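Local coordinates for protein lysine-sensitive aspartokinase 3 (Escherichia coli, PDB 2J0W) that catalyses the ATP-dependent phosphorylation of L-aspartate to 4-phospho-L-aspartate, the first step toward lysine, and is feedback-inhibited by lysine, at residues E437-V440 and Q441-S445; Q138-V142 and R143-R147. All coordinates share one frame; numbering follows the deposited sequence.

Contact 1. Residues E437-V440 and Q441-S445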
ATOM      1  N   GLU A 437      13.197   2.391  20.190  1.00 68.82           N
ATOM      2  CA  GLU A 437      14.054   3.535  20.473  1.00 71.42           C
ATOM      3  C   GLU A 437      15.505   3.409  20.009  1.00 72.25           C
ATOM      4  O   GLU A 437      16.070   4.379  19.491  1.00 71.88           O
ATOM      5  CB  GLU A 437      13.997   3.874  21.964  1.00 71.59           C
ATOM      6  CG  GLU A 437      12.603   4.234  22.435  1.00 67.54           C
ATOM      7  CD  GLU A 437      12.572   4.764  23.849  1.00 69.98           C
ATOM      8  OE1 GLU A 437      13.274   4.200  24.716  1.00 80.52           O
ATOM      9  OE2 GLU A 437      11.833   5.736  24.100  1.00 65.40           O
ATOM     10  N   GLN A 438      16.111   2.234  20.181  1.00 71.65           N
ATOM     11  CA  GLN A 438      17.495   2.053  19.747  1.00 72.95           C
ATOM     12  C   GLN A 438      17.615   2.373  18.245  1.00 72.11           C
ATOM     13  O   GLN A 438      18.645   2.877  17.780  1.00 73.07           O
ATOM     14  CB  GLN A 438      17.978   0.623  20.023  1.00 72.44           C
ATOM     15  CG  GLN A 438      19.477   0.467  19.805  1.00 78.32           C
ATOM     16  CD  GLN A 438      19.949  -0.979  19.825  1.00 82.87           C
ATOM     17  OE1 GLN A 438      21.129  -1.260  19.608  1.00 82.68           O
ATOM     18  NE2 GLN A 438      19.032  -1.900  20.077  1.00 83.94           N
ATOM     19  N   VAL A 439      16.556   2.089  17.493  1.00 67.21           N
ATOM     20  CA  VAL A 439      16.540   2.379  16.070  1.00 63.43           C
ATOM     21  C   VAL A 439      16.502   3.896  15.879  1.00 62.29           C
ATOM     22  O   VAL A 439      17.304   4.456  15.135  1.00 62.77           O
ATOM     23  CB  VAL A 439      15.307   1.740  15.391  1.00 65.65           C
ATOM     24  CG1 VAL A 439      15.167   2.238  13.955  1.00 57.72           C
ATOM     25  CG2 VAL A 439      15.441   0.227  15.407  1.00 64.99           C
ATOM     26  N   VAL A 440      15.574   4.557  16.561  1.00 60.83           N
ATOM     27  CA  VAL A 440      15.444   6.006  16.456  1.00 64.06           C
ATOM     28  C   VAL A 440      16.774   6.688  16.740  1.00 66.39           C
ATOM     29  O   VAL A 440      17.141   7.682  16.104  1.00 64.06           O
ATOM     30  CB  VAL A 440      14.410   6.528  17.449  1.00 60.70           C
ATOM     31  CG1 VAL A 440      14.318   8.039  17.368  1.00 46.46           C
ATOM     32  CG2 VAL A 440      13.077   5.886  17.150  1.00 65.46           C
ATOM     33  N   GLN A 441      17.494   6.137  17.708  1.00 67.26           N
ATOM     34  CA  GLN A 441      18.786   6.673  18.093  1.00 69.70           C
ATOM     35  C   GLN A 441      19.796   6.408  16.983  1.00 69.17           C
ATOM     36  O   GLN A 441      20.428   7.337  16.477  1.00 67.70           O
ATOM     37  CB  GLN A 441      19.238   6.023  19.404  1.00 75.11           C
ATOM     38  CG  GLN A 441      18.436   6.471  20.625  1.00 75.64           C
ATOM     39  CD  GLN A 441      18.395   5.422  21.726  1.00 79.28           C
ATOM     40  OE1 GLN A 441      17.894   5.678  22.819  1.00 76.80           O
ATOM     41  NE2 GLN A 441      18.913   4.230  21.438  1.00 78.66           N
ATOM     42  N   LYS A 442      19.933   5.148  16.585  1.00 67.66           N
ATOM     43  CA  LYS A 442      20.878   4.828  15.536  1.00 70.60           C
ATOM     44  C   LYS A 442      20.706   5.706  14.306  1.00 72.55           C
ATOM     45  O   LYS A 442      21.692   6.228  13.791  1.00 76.97           O
ATOM     46  CB  LYS A 442      20.778   3.359  15.149  1.00 74.74           C
ATOM     47  CG  LYS A 442      21.427   2.424  16.157  1.00 87.97           C
ATOM     48  CD  LYS A 442      22.908   2.753  16.356  1.00 99.86           C
ATOM     49  CE  LYS A 442      23.539   1.842  17.403  1.00106.39           C
ATOM     50  NZ  LYS A 442      23.292   0.395  17.106  1.00106.24           N
ATOM     51  N   LEU A 443      19.472   5.880  13.839  1.00 72.20           N
ATOM     52  CA  LEU A 443      19.207   6.711  12.659  1.00 72.59           C
ATOM     53  C   LEU A 443      19.630   8.152  12.866  1.00 71.44           C
ATOM     54  O   LEU A 443      20.501   8.674  12.174  1.00 70.99           O
ATOM     55  CB  LEU A 443      17.720   6.707  12.317  1.00 75.58           C
ATOM     56  CG  LEU A 443      17.055   5.417  11.852  1.00 80.38           C
ATOM     57  CD1 LEU A 443      15.597   5.724  11.586  1.00 81.68           C
ATOM     58  CD2 LEU A 443      17.725   4.888  10.596  1.00 82.92           C
ATOM     59  N   HIS A 444      18.970   8.785  13.825  1.00 72.09           N
ATOM     60  CA  HIS A 444      19.209  10.181  14.193  1.00 71.38           C
ATOM     61  C   HIS A 444      20.698  10.495  14.219  1.00 72.28           C
ATOM     62  O   HIS A 444      21.145  11.528  13.697  1.00 67.79           O
ATOM     63  CB  HIS A 444      18.599  10.445  15.580  1.00 62.81           C
ATOM     64  CG  HIS A 444      18.482  11.891  15.924  1.00 50.27           C
ATOM     65  ND1 HIS A 444      19.444  12.561  16.643  1.00 53.30           N
ATOM     66  CD2 HIS A 444      17.539  12.806  15.602  1.00 47.35           C
ATOM     67  CE1 HIS A 444      19.100  13.834  16.747  1.00 54.80           C
ATOM     68  NE2 HIS A 444      17.950  14.008  16.124  1.00 54.60           N
ATOM     69  N   SER A 445      21.451   9.583  14.827  1.00 76.19           N
ATOM     70  CA  SER A 445      22.890   9.710  14.971  1.00 80.99           C
ATOM     71  C   SER A 445      23.600   9.993  13.648  1.00 81.77           C
ATOM     72  O   SER A 445      24.062  11.114  13.434  1.00 85.52           O
ATOM     73  CB  SER A 445      23.457   8.439  15.625  1.00 83.39           C
ATOM     74  OG  SER A 445      24.846   8.562  15.837  1.00 91.44           O
TER

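Contact 2. Residues Q138-V142 and R143-R147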
ATOM      1  N   GLN A 138     -12.206  37.001  31.819  1.00 73.10           N
ATOM      2  CA  GLN A 138     -13.421  36.242  32.070  1.00 69.97           C
ATOM      3  C   GLN A 138     -13.360  34.786  31.604  1.00 66.68           C
ATOM      4  O   GLN A 138     -12.683  34.439  30.633  1.00 63.92           O
ATOM      5  CB  GLN A 138     -14.632  36.966  31.467  1.00 69.08           C
ATOM      6  CG  GLN A 138     -14.444  37.388  30.009  1.00 72.47           C
ATOM      7  CD  GLN A 138     -15.600  38.216  29.515  1.00 76.58           C
ATOM      8  OE1 GLN A 138     -16.765  37.814  29.632  1.00 82.41           O
ATOM      9  NE2 GLN A 138     -15.291  39.390  28.936  1.00 74.03           N
ATOM     10  N   TRP A 139     -14.086  33.948  32.331  1.00 63.83           N
ATOM     11  CA  TRP A 139     -14.160  32.519  32.069  1.00 61.97           C
ATOM     12  C   TRP A 139     -15.224  32.279  31.007  1.00 63.26           C
ATOM     13  O   TRP A 139     -16.263  32.945  31.005  1.00 63.50           O
ATOM     14  CB  TRP A 139     -14.528  31.798  33.370  1.00 52.94           C
ATOM     15  CG  TRP A 139     -14.541  30.310  33.299  1.00 50.43           C
ATOM     16  CD1 TRP A 139     -13.478  29.467  33.466  1.00 51.86           C
ATOM     17  CD2 TRP A 139     -15.680  29.477  33.052  1.00 43.47           C
ATOM     18  NE1 TRP A 139     -13.888  28.158  33.337  1.00 51.48           N
ATOM     19  CE2 TRP A 139     -15.234  28.136  33.079  1.00 44.80           C
ATOM     20  CE3 TRP A 139     -17.039  29.734  32.806  1.00 44.35           C
ATOM     21  CZ2 TRP A 139     -16.098  27.052  32.874  1.00 48.68           C
ATOM     22  CZ3 TRP A 139     -17.901  28.652  32.599  1.00 44.48           C
ATOM     23  CH2 TRP A 139     -17.424  27.329  32.632  1.00 36.11           C
ATOM     24  N   PHE A 140     -14.962  31.336  30.100  1.00 62.43           N
ATOM     25  CA  PHE A 140     -15.911  31.011  29.038  1.00 54.63           C
ATOM     26  C   PHE A 140     -15.970  29.509  28.806  1.00 51.98           C
ATOM     27  O   PHE A 140     -14.936  28.848  28.769  1.00 53.39           O
ATOM     28  CB  PHE A 140     -15.513  31.700  27.737  1.00 41.40           C
ATOM     29  CG  PHE A 140     -16.529  31.552  26.651  1.00 39.35           C
ATOM     30  CD1 PHE A 140     -17.728  32.254  26.705  1.00 45.41           C
ATOM     31  CD2 PHE A 140     -16.304  30.693  25.583  1.00 44.62           C
ATOM     32  CE1 PHE A 140     -18.698  32.103  25.704  1.00 52.03           C
ATOM     33  CE2 PHE A 140     -17.269  30.533  24.573  1.00 48.33           C
ATOM     34  CZ  PHE A 140     -18.465  31.240  24.634  1.00 40.46           C
ATOM     35  N   ASP A 141     -17.180  28.985  28.627  1.00 49.77           N
ATOM     36  CA  ASP A 141     -17.402  27.546  28.404  1.00 48.14           C
ATOM     37  C   ASP A 141     -17.388  27.168  26.907  1.00 47.78           C
ATOM     38  O   ASP A 141     -18.421  27.277  26.236  1.00 50.73           O
ATOM     39  CB  ASP A 141     -18.754  27.156  29.021  1.00 36.82           C
ATOM     40  CG  ASP A 141     -19.009  25.659  28.993  1.00 48.74           C
ATOM     41  OD1 ASP A 141     -18.520  24.960  28.073  1.00 45.31           O
ATOM     42  OD2 ASP A 141     -19.726  25.180  29.896  1.00 51.89           O
ATOM     43  N   VAL A 142     -16.248  26.704  26.386  1.00 42.68           N
ATOM     44  CA  VAL A 142     -16.180  26.359  24.968  1.00 39.43           C
ATOM     45  C   VAL A 142     -17.347  25.550  24.495  1.00 41.95           C
ATOM     46  O   VAL A 142     -17.731  25.639  23.333  1.00 47.01           O
ATOM     47  CB  VAL A 142     -14.944  25.533  24.568  1.00 39.87           C
ATOM     48  CG1 VAL A 142     -13.808  26.443  24.160  1.00 40.00           C
ATOM     49  CG2 VAL A 142     -14.560  24.599  25.679  1.00 43.33           C
ATOM     50  N   ARG A 143     -17.916  24.746  25.375  1.00 43.97           N
ATOM     51  CA  ARG A 143     -19.035  23.923  24.954  1.00 48.40           C
ATOM     52  C   ARG A 143     -20.150  24.724  24.292  1.00 47.95           C
ATOM     53  O   ARG A 143     -20.908  24.187  23.483  1.00 49.09           O
ATOM     54  CB  ARG A 143     -19.549  23.109  26.134  1.00 50.31           C
ATOM     55  CG  ARG A 143     -18.520  22.101  26.597  1.00 47.96           C
ATOM     56  CD  ARG A 143     -19.002  21.322  27.784  1.00 47.48           C
ATOM     57  NE  ARG A 143     -19.139  22.185  28.949  1.00 48.98           N
ATOM     58  CZ  ARG A 143     -19.518  21.761  30.150  1.00 41.68           C
ATOM     59  NH1 ARG A 143     -19.798  20.475  30.360  1.00 34.82           N
ATOM     60  NH2 ARG A 143     -19.633  22.633  31.138  1.00 39.15           N
ATOM     61  N   LYS A 144     -20.241  26.012  24.607  1.00 48.46           N
ATOM     62  CA  LYS A 144     -21.265  26.852  23.984  1.00 48.24           C
ATOM     63  C   LYS A 144     -20.923  27.047  22.511  1.00 49.07           C
ATOM     64  O   LYS A 144     -21.794  27.357  21.699  1.00 51.98           O
ATOM     65  CB  LYS A 144     -21.338  28.224  24.647  1.00 47.06           C
ATOM     66  CG  LYS A 144     -21.699  28.218  26.112  1.00 59.23           C
ATOM     67  CD  LYS A 144     -21.658  29.643  26.652  1.00 72.10           C
ATOM     68  CE  LYS A 144     -21.719  29.680  28.172  1.00 79.76           C
ATOM     69  NZ  LYS A 144     -21.334  31.030  28.677  1.00 86.70           N
ATOM     70  N   VAL A 145     -19.654  26.855  22.165  1.00 46.94           N
ATOM     71  CA  VAL A 145     -19.225  27.038  20.793  1.00 44.71           C
ATOM     72  C   VAL A 145     -18.682  25.832  20.054  1.00 45.10           C
ATOM     73  O   VAL A 145     -18.972  25.658  18.869  1.00 49.87           O
ATOM     74  CB  VAL A 145     -18.195  28.152  20.716  1.00 48.53           C
ATOM     75  CG1 VAL A 145     -17.276  27.933  19.534  1.00 46.62           C
ATOM     76  CG2 VAL A 145     -18.921  29.493  20.593  1.00 47.53           C
ATOM     77  N   MET A 146     -17.900  25.003  20.739  1.00 44.29           N
ATOM     78  CA  MET A 146     -17.284  23.820  20.132  1.00 41.29           C
ATOM     79  C   MET A 146     -18.253  22.673  19.870  1.00 39.94           C
ATOM     80  O   MET A 146     -18.243  21.680  20.598  1.00 42.98           O
ATOM     81  CB  MET A 146     -16.156  23.329  21.047  1.00 51.57           C
ATOM     82  CG  MET A 146     -15.332  22.184  20.504  1.00 52.92           C
ATOM     83  SD  MET A 146     -14.477  22.659  18.998  1.00 53.24           S
ATOM     84  CE  MET A 146     -13.255  23.720  19.656  1.00 53.43           C
ATOM     85  N   ARG A 147     -19.086  22.798  18.836  1.00 39.51           N
ATOM     86  CA  ARG A 147     -20.044  21.745  18.498  1.00 34.28           C
ATOM     87  C   ARG A 147     -19.358  20.599  17.787  1.00 37.54           C
ATOM     88  O   ARG A 147     -18.568  20.824  16.868  1.00 42.84           O
ATOM     89  CB  ARG A 147     -21.134  22.267  17.581  1.00 33.94           C
ATOM     90  CG  ARG A 147     -22.264  21.264  17.373  1.00 38.46           C
ATOM     91  CD  ARG A 147     -23.466  21.699  18.174  1.00 51.73           C
ATOM     92  NE  ARG A 147     -23.065  22.057  19.532  1.00 64.85           N
ATOM     93  CZ  ARG A 147     -23.706  22.943  20.286  1.00 68.42           C
ATOM     94  NH1 ARG A 147     -24.784  23.560  19.808  1.00 63.85           N
ATOM     95  NH2 ARG A 147     -23.268  23.218  21.508  1.00 62.48           N
TER

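Contact 1. Residues E437-V440 and Q441-S445
Gln438 and Lys442, one helical turn apart, are brought alongside each other by different torsions. The glutamine runs outward as an extended chain, its CG opposite the backbone N (chi1 -170°), while a fold at chi2 (-58°) and another at chi4 turn the lysine to run the same way as the glutamine. Lys442 CG passes 3.3 Å from the carbonyl Gln438 O, and Lys442 NZ ends 3.7 Å from Gln438 OE1, a loose polar approach rather than a firm link.

The buried flank shows the same spacing used for apolar packing. Leu443 CD1 reaches back along the helix to Val439 CG1, 4.2 Å away. Val439 also rests on Phe413, and Leu443 on Leu302 of strand 299-313.

Backbone bonds set this periodicity. Four successive amides, from Gln441 to His444, each reach the carbonyl four residues earlier; that from Leu443 N to Val439 O is 2.9 Å long and nearly straight (175°).

At His444 the CB lies 3.2 Å from Val440 O, while the imidazole leads outward, away from Val440. There NE2 bonds to Thr228 OG1 and ND1 to Glu449 OE2, and the ring also meets Phe448. Bonds at both ring nitrogens should restrain its rotation; the His444 side chain lies about 9 Å from the bound ADP.

The whole is a regular alpha-helical i to i+4 ladder in the amphipathic C-terminal helix 436-448, which lies against the antiparallel sheet of the ACT region.

Contact 2. Residues Q138-V142 and R143-R147
Asp141 and Arg143 form the charged part of this turn. The carboxylate lies at the edge of the guanidinium, the two planes nearly parallel at 20° apart. Arg143 NH2 reaches Asp141 OD2 at 2.8 Å on its syn side, tilted from the carboxylate plane, and Arg143 NE makes a weak second bond to Asp141 OD2. A bend at chi3 (-67°) turns the guanidinium back to its partner two residues earlier. Arg143 NH1 is held by Thr193 OG1, so the group is gripped from two directions. With the guanidinium gone, as in an alanine here, the Asp141 carboxylate is likely to be left without its charged mate and Thr193 OG1 without its bond to NH1.

Backbone bonds wind the chain. Lys144 N donates to Asp141 O at 2.8 Å, almost straight (171°). Val142 O takes two donors from opposite faces of its carbonyl plane: Val145 N at 2.6 Å and Met146 N at 2.7 Å. Met146 then centres an inverse gamma turn that redirects the chain.

Apolar contacts back the turn. The aliphatic part of Lys144 crosses the Phe140 ring at a slant, CD lying 4.0 Å from Phe140 CE1, while Val145 CG2 comes to the ring edge at 4.4 Å from Phe140 CZ. On another side Val142 CB and Met146 CB sit 4.3 Å apart. Phe140 and Val145 both pack on helix 159-176, at Leu170 and at Leu162 and Leu165.

Two successive i to i+3 turns, the second extended by an i+4 bond, here carry the chain off edge strand 137-139 of the amino acid kinase fold, at the start of the beta-alpha-beta crossover through helix 159-176 to strand 178-182.

Followed from the N terminus, the chain meets contact 2 first, as it leaves strand 137-139 at one edge of the mixed sheet of the kinase region and heads for helix 159-176. Contact 1 comes near the C terminus, in the final helix. Each joins consecutive segments and closes no long loop: contact 2 is a tight turn, contact 1 successive turns of one helix. The two stand in series, neither nesting nor crossing. The centres of contacts 1 and 2 are 43 Å apart and their nearest atoms about 31 Å apart, on opposite sides of the chain's centre. Residues 138-147 tie an edge strand to its crossover helix, whereas 437-445 join the ACT sheet to the nucleotide-binding side of the kinase region.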